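Local coordinates for ALKF (Bacillus cereus, PDB 3ZBO), which is of unknown function but binds branched DNA structures and is related to the HEAT-like repeat DNA glycosylases, at residues A70-G75 / R236-C241; N113-V118 / C139-N144. All coordinates share one frame; numbering follows the deposited sequence.

Contacts 1 and 2 lie about 15 Å apart, centre to centre, in a largely helical chain related to the HEAT-like repeat glycosylases. Along the sequence, 70-75 comes first and 236-241 last, with both segments of contact 2 between them. Contact 1 lays the C-terminal tail against helix 68-77, whereas contact 2 joins helix 115-124 to helix 128-144. The tail is their meeting point: the Y238 ring packs edge-to-face with W140 of helix 128-144, Y238 CD2 being 3.5 Å from W140 CZ3. The last residues thus run from helix 128-144 to helix 68-77, linking central and early parts of the fold.

Contact 1: A70-G75 / R236-C241; sequences AMYFAG and RKYVRC
Y72 reaches out from helix 68-77 and sets its phenol end against the backbone of R240 in the C-terminal tail. Its OH donates to R240 O over a very short 2.5 Å, with the acceptor at the ring edge, near the ring plane. CG stands anti to the backbone N of Y72 (chi1 -171°), which carries the ring out toward the tail. This is the close-fitting part of the contact, and T42, M45 and V104 touch the same side chain.

The rest is looser and wet. The R240 chain bends at chi3 (80°) and brings its guanidinium obliquely up to G75, but NH2 stops 3.3 Å from G75 O at an angle too poor for a hydrogen bond. Water fills in instead. One molecule, lying over the centre of the Y72 ring, accepts from R240 NH2 and donates to Y72 O; another accepts from R240 NH1 and donates to G75 O at 2.8 Å. A third joins R240 NE to Y72 OH, the latter bond weak, and a fourth joins Y72 OH to Y238 OH, 2.5 Å from Y238 OH.

The guanidinium thus reaches the carbonyls of Y72 and G75 through water and bonds directly to T108 of helix 98-110. The Y72 hydroxyl gives its proton to R240 O and accepts from two waters, one bond weak, so its rotation is probably fixed by the carbonyl.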
loop_
_atom_site.group_PDB
_atom_site.type_symbol
_atom_site.label_atom_id
_atom_site.label_comp_id
_atom_site.label_asym_id
_atom_site.label_seq_id
_atom_site.Cartn_x
_atom_site.Cartn_y
_atom_site.Cartn_z
ATOM N N ALA A 70 2.227 15.257 4.647
ATOM C CA ALA A 70 3.608 15.484 4.159
ATOM C C ALA A 70 4.329 14.188 3.845
ATOM O O ALA A 70 5.115 14.130 2.879
ATOM C CB ALA A 70 4.431 16.242 5.250
ATOM N N MET A 71 4.053 13.194 4.675
ATOM C CA MET A 71 4.655 11.888 4.426
ATOM C C MET A 71 4.133 11.206 3.136
ATOM O O MET A 71 4.901 10.589 2.392
ATOM C CB MET A 71 4.423 10.942 5.592
ATOM C CG MET A 71 5.120 11.397 6.839
ATOM S SD MET A 71 4.515 10.615 8.357
ATOM C CE MET A 71 5.536 9.107 8.341
ATOM N N TYR A 72 2.811 11.327 2.890
ATOM C CA TYR A 72 2.239 10.886 1.631
ATOM C C TYR A 72 2.885 11.607 0.471
ATOM O O TYR A 72 3.272 10.955 -0.525
ATOM C CB TYR A 72 0.678 11.069 1.724
ATOM C CG TYR A 72 0.062 10.401 0.512
ATOM C CD1 TYR A 72 -0.003 11.078 -0.708
ATOM C CD2 TYR A 72 -0.544 9.180 0.605
ATOM C CE1 TYR A 72 -0.580 10.410 -1.806
ATOM C CE2 TYR A 72 -1.068 8.495 -0.508
ATOM C CZ TYR A 72 -1.130 9.155 -1.698
ATOM O OH TYR A 72 -1.646 8.475 -2.809
ATOM N N PHE A 73 3.017 12.919 0.564
ATOM C CA PHE A 73 3.566 13.646 -0.546
ATOM C C PHE A 73 5.060 13.272 -0.731
ATOM O O PHE A 73 5.543 13.179 -1.863
ATOM C CB PHE A 73 3.413 15.170 -0.271
ATOM C CG PHE A 73 3.790 15.993 -1.425
ATOM C CD1 PHE A 73 3.021 15.950 -2.544
ATOM C CD2 PHE A 73 4.941 16.755 -1.403
ATOM C CE1 PHE A 73 3.401 16.671 -3.720
ATOM C CE2 PHE A 73 5.289 17.521 -2.574
ATOM C CZ PHE A 73 4.509 17.443 -3.693
ATOM N N ALA A 74 5.790 13.031 0.373
ATOM C CA ALA A 74 7.200 12.613 0.256
ATOM C C ALA A 74 7.267 11.350 -0.603
ATOM O O ALA A 74 8.138 11.187 -1.452
ATOM C CB ALA A 74 7.709 12.301 1.615
ATOM N N GLY A 75 6.307 10.402 -0.403
ATOM C CA GLY A 75 6.351 9.207 -1.300
ATOM C C GLY A 75 6.190 9.575 -2.778
ATOM O O GLY A 75 6.849 8.935 -3.595
ATOM N N ARG A 236 -3.572 -2.655 -13.114
ATOM C CA ARG A 236 -3.753 -1.252 -12.726
ATOM C C ARG A 236 -2.487 -0.744 -11.990
ATOM O O ARG A 236 -2.263 -1.173 -10.911
ATOM C CB ARG A 236 -5.010 -1.112 -11.820
ATOM C CG ARG A 236 -5.113 -2.088 -10.627
ATOM C CD ARG A 236 -6.234 -3.096 -10.842
ATOM N NE ARG A 236 -7.528 -2.562 -10.468
ATOM C CZ ARG A 236 -8.558 -3.330 -10.169
ATOM N NH1 ARG A 236 -8.406 -4.653 -10.196
ATOM N NH2 ARG A 236 -9.720 -2.785 -9.827
ATOM N N LYS A 237 -1.719 0.173 -12.566
ATOM C CA LYS A 237 -0.706 0.912 -11.750
ATOM C C LYS A 237 -1.413 1.692 -10.672
ATOM O O LYS A 237 -2.356 2.446 -10.958
ATOM C CB LYS A 237 0.128 1.873 -12.570
ATOM C CG LYS A 237 1.289 2.369 -11.822
ATOM C CD LYS A 237 2.221 3.208 -12.741
ATOM C CE LYS A 237 3.099 4.045 -11.877
ATOM N NZ LYS A 237 4.501 4.198 -12.420
ATOM N N TYR A 238 -0.972 1.525 -9.410
ATOM C CA TYR A 238 -1.625 2.281 -8.309
ATOM C C TYR A 238 -1.641 3.784 -8.617
ATOM O O TYR A 238 -0.618 4.359 -8.915
ATOM C CB TYR A 238 -0.865 1.936 -6.981
ATOM C CG TYR A 238 -1.503 2.496 -5.776
ATOM C CD1 TYR A 238 -1.256 3.854 -5.429
ATOM C CD2 TYR A 238 -2.302 1.734 -4.976
ATOM C CE1 TYR A 238 -1.828 4.454 -4.277
ATOM C CE2 TYR A 238 -2.919 2.318 -3.815
ATOM C CZ TYR A 238 -2.643 3.686 -3.515
ATOM O OH TYR A 238 -3.205 4.231 -2.391
ATOM N N VAL A 239 -2.819 4.422 -8.440
ATOM C CA VAL A 239 -2.921 5.861 -8.708
ATOM C C VAL A 239 -2.698 6.660 -7.459
ATOM O O VAL A 239 -3.435 6.529 -6.480
ATOM C CB VAL A 239 -4.327 6.204 -9.330
ATOM C CG1 VAL A 239 -4.355 7.634 -9.723
ATOM C CG2 VAL A 239 -4.584 5.336 -10.609
ATOM N N ARG A 240 -1.673 7.490 -7.497
ATOM C CA ARG A 240 -1.228 8.111 -6.217
ATOM C C ARG A 240 -1.870 9.439 -5.947
ATOM O O ARG A 240 -1.893 9.901 -4.791
ATOM C CB ARG A 240 0.269 8.244 -6.263
ATOM C CG ARG A 240 0.969 6.861 -6.418
ATOM C CD ARG A 240 2.481 6.973 -6.303
ATOM N NE ARG A 240 2.907 7.060 -4.855
ATOM C CZ ARG A 240 4.137 6.788 -4.479
ATOM N NH1 ARG A 240 5.096 6.519 -5.379
ATOM N NH2 ARG A 240 4.394 6.837 -3.202
ATOM N N CYS A 241 -2.255 10.140 -7.018
ATOM C CA CYS A 241 -2.645 11.534 -6.774
ATOM C C CYS A 241 -3.805 11.832 -7.693
ATOM O O CYS A 241 -4.912 11.233 -7.411
ATOM C CB CYS A 241 -1.362 12.520 -6.409
ATOM S SG CYS A 241 -0.251 13.340 -7.454
ATOM O OXT CYS A 241 -3.695 12.583 -8.699
HETATM O O HOH W 1 2.702 8.310 -1.240
HETATM O O HOH W 2 0.752 6.773 -2.951
HETATM O O HOH W 3 -3.699 6.717 -2.282
HETATM O O HOH W 4 7.925 6.795 -5.137
#

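Contact 2: N113-V118 / C139-N144; sequences NIAQDV and CWLLGN
L141 meets A115 and Q116 through its two methyl groups, and this small apolar patch is the whole of the contact between the segments. Coming along helix 128-144, C139 and W140 lead into it, the CB of C139 lying 4.0 Å above the plane of the W140 indole, near the border of the ring system.

L141 follows, facing helix 115-124. With CG beside its backbone N (chi1 -73°) and CD1 anti to CA (chi2 173°), the two methyls fork toward the partner helix. CD2 comes to 3.8 Å from A115 CB, and CD1 lies at nearly the same distance from that methyl, so the fork of the leucine straddles it. CD1 also touches the aliphatic part of Q116, 3.9 Å from its CG, where the two side chains cross obliquely. Only this methylene makes the contact; the amide of Q116 lies beyond it, where OE1 accepts from K154 and NE2 donates to A149 O. The polar head is thus occupied while the stem serves as packing surface.

Past L141, the chain goes on through L142 and G143, and N144 N returns to L141 O at 3.0 Å.

Among its neighbours, helix 128-144 lies between several others: C139, W140 and L142 touch helix 171-187, W140 packs on helix 98-110, and L141 closes on the first turn of helix 115-124, just after the N-cap residue I114.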
loop_
_atom_site.group_PDB
_atom_site.type_symbol
_atom_site.label_atom_id
_atom_site.label_comp_id
_atom_site.label_asym_id
_atom_site.label_seq_id
_atom_site.Cartn_x
_atom_site.Cartn_y
_atom_site.Cartn_z
ATOM N N ASN A 113 13.842 -0.827 -7.518
ATOM C CA ASN A 113 14.422 -2.002 -8.126
ATOM C C ASN A 113 14.676 -3.108 -7.162
ATOM O O ASN A 113 15.257 -4.105 -7.549
ATOM C CB ASN A 113 15.783 -1.606 -8.788
ATOM C CG ASN A 113 15.619 -0.591 -9.916
ATOM O OD1 ASN A 113 16.452 0.353 -10.068
ATOM N ND2 ASN A 113 14.590 -0.758 -10.705
ATOM N N ILE A 114 14.221 -3.013 -5.898
ATOM C CA ILE A 114 14.506 -4.043 -4.919
ATOM C C ILE A 114 13.223 -4.481 -4.213
ATOM O O ILE A 114 13.212 -5.009 -3.119
ATOM C CB ILE A 114 15.520 -3.540 -3.858
ATOM C CG1 ILE A 114 15.084 -2.183 -3.266
ATOM C CG2 ILE A 114 16.847 -3.284 -4.585
ATOM C CD1 ILE A 114 15.909 -1.759 -2.088
ATOM N N ALA A 115 12.088 -4.325 -4.913
ATOM C CA ALA A 115 10.765 -4.484 -4.308
ATOM C C ALA A 115 10.530 -5.856 -3.724
ATOM O O ALA A 115 10.142 -6.003 -2.538
ATOM C CB ALA A 115 9.680 -4.112 -5.316
ATOM N N GLN A 116 10.722 -6.933 -4.524
ATOM C CA GLN A 116 10.407 -8.233 -3.988
ATOM C C GLN A 116 11.357 -8.639 -2.859
ATOM O O GLN A 116 10.914 -9.243 -1.874
ATOM C CB GLN A 116 10.416 -9.354 -5.084
ATOM C CG GLN A 116 9.277 -9.188 -6.101
ATOM C CD GLN A 116 9.231 -10.354 -7.063
ATOM O OE1 GLN A 116 9.271 -11.550 -6.661
ATOM N NE2 GLN A 116 9.009 -9.961 -8.349
ATOM N N ASP A 117 12.641 -8.284 -2.963
ATOM C CA ASP A 117 13.565 -8.715 -1.900
ATOM C C ASP A 117 13.171 -8.085 -0.553
ATOM O O ASP A 117 13.113 -8.742 0.495
ATOM C CB ASP A 117 14.946 -8.284 -2.281
ATOM C CG ASP A 117 15.541 -9.185 -3.369
ATOM O OD1 ASP A 117 14.995 -10.322 -3.602
ATOM O OD2 ASP A 117 16.540 -8.744 -3.968
ATOM N N VAL A 118 12.867 -6.761 -0.562
ATOM C CA VAL A 118 12.514 -6.058 0.643
ATOM C C VAL A 118 11.104 -6.503 1.119
ATOM O O VAL A 118 10.917 -6.824 2.298
ATOM C CB VAL A 118 12.520 -4.572 0.437
ATOM C CG1 VAL A 118 12.036 -3.860 1.742
ATOM C CG2 VAL A 118 13.944 -4.109 0.092
ATOM N N CYS A 139 0.764 -6.522 -4.099
ATOM C CA CYS A 139 -0.448 -6.132 -4.865
ATOM C C CYS A 139 -0.099 -5.037 -5.860
ATOM O O CYS A 139 -0.589 -5.107 -7.009
ATOM C CB CYS A 139 -1.525 -5.599 -3.934
ATOM S SG CYS A 139 -2.109 -6.774 -2.736
ATOM N N TRP A 140 0.730 -4.029 -5.496
ATOM C CA TRP A 140 1.040 -2.950 -6.412
ATOM C C TRP A 140 1.936 -3.462 -7.507
ATOM O O TRP A 140 1.767 -3.013 -8.673
ATOM C CB TRP A 140 1.738 -1.769 -5.673
ATOM C CG TRP A 140 0.973 -1.392 -4.408
ATOM C CD1 TRP A 140 1.608 -1.012 -3.236
ATOM C CD2 TRP A 140 -0.448 -1.382 -4.115
ATOM N NE1 TRP A 140 0.677 -0.737 -2.239
ATOM C CE2 TRP A 140 -0.570 -1.033 -2.714
ATOM C CE3 TRP A 140 -1.644 -1.757 -4.838
ATOM C CZ2 TRP A 140 -1.806 -0.879 -2.087
ATOM C CZ3 TRP A 140 -2.833 -1.643 -4.225
ATOM C CH2 TRP A 140 -2.943 -1.232 -2.823
ATOM N N LEU A 141 2.857 -4.373 -7.189
ATOM C CA LEU A 141 3.745 -4.928 -8.266
ATOM C C LEU A 141 2.922 -5.732 -9.267
ATOM O O LEU A 141 3.151 -5.624 -10.505
ATOM C CB LEU A 141 4.744 -5.890 -7.630
ATOM C CG LEU A 141 5.837 -5.245 -6.820
ATOM C CD1 LEU A 141 6.562 -6.369 -6.178
ATOM C CD2 LEU A 141 6.761 -4.413 -7.695
ATOM N N LEU A 142 1.945 -6.496 -8.806
ATOM C CA LEU A 142 1.143 -7.344 -9.775
ATOM C C LEU A 142 0.359 -6.421 -10.699
ATOM O O LEU A 142 0.010 -6.854 -11.812
ATOM C CB LEU A 142 0.221 -8.192 -8.963
ATOM C CG LEU A 142 0.921 -9.331 -8.299
ATOM C CD1 LEU A 142 0.047 -9.977 -7.195
ATOM C CD2 LEU A 142 1.477 -10.423 -9.298
ATOM N N GLY A 143 0.151 -5.121 -10.329
ATOM C CA GLY A 143 -0.460 -4.168 -11.299
ATOM C C GLY A 143 0.484 -3.339 -12.148
ATOM O O GLY A 143 0.038 -2.692 -13.147
ATOM N N ASN A 144 1.764 -3.286 -11.796
ATOM C CA ASN A 144 2.694 -2.490 -12.589
ATOM C C ASN A 144 3.851 -3.321 -13.146
ATOM O O ASN A 144 4.852 -2.764 -13.588
ATOM C CB ASN A 144 3.197 -1.286 -11.801
ATOM C CG ASN A 144 3.817 -0.227 -12.701
ATOM O OD1 ASN A 144 3.389 -0.039 -13.845
ATOM N ND2 ASN A 144 4.801 0.462 -12.190
#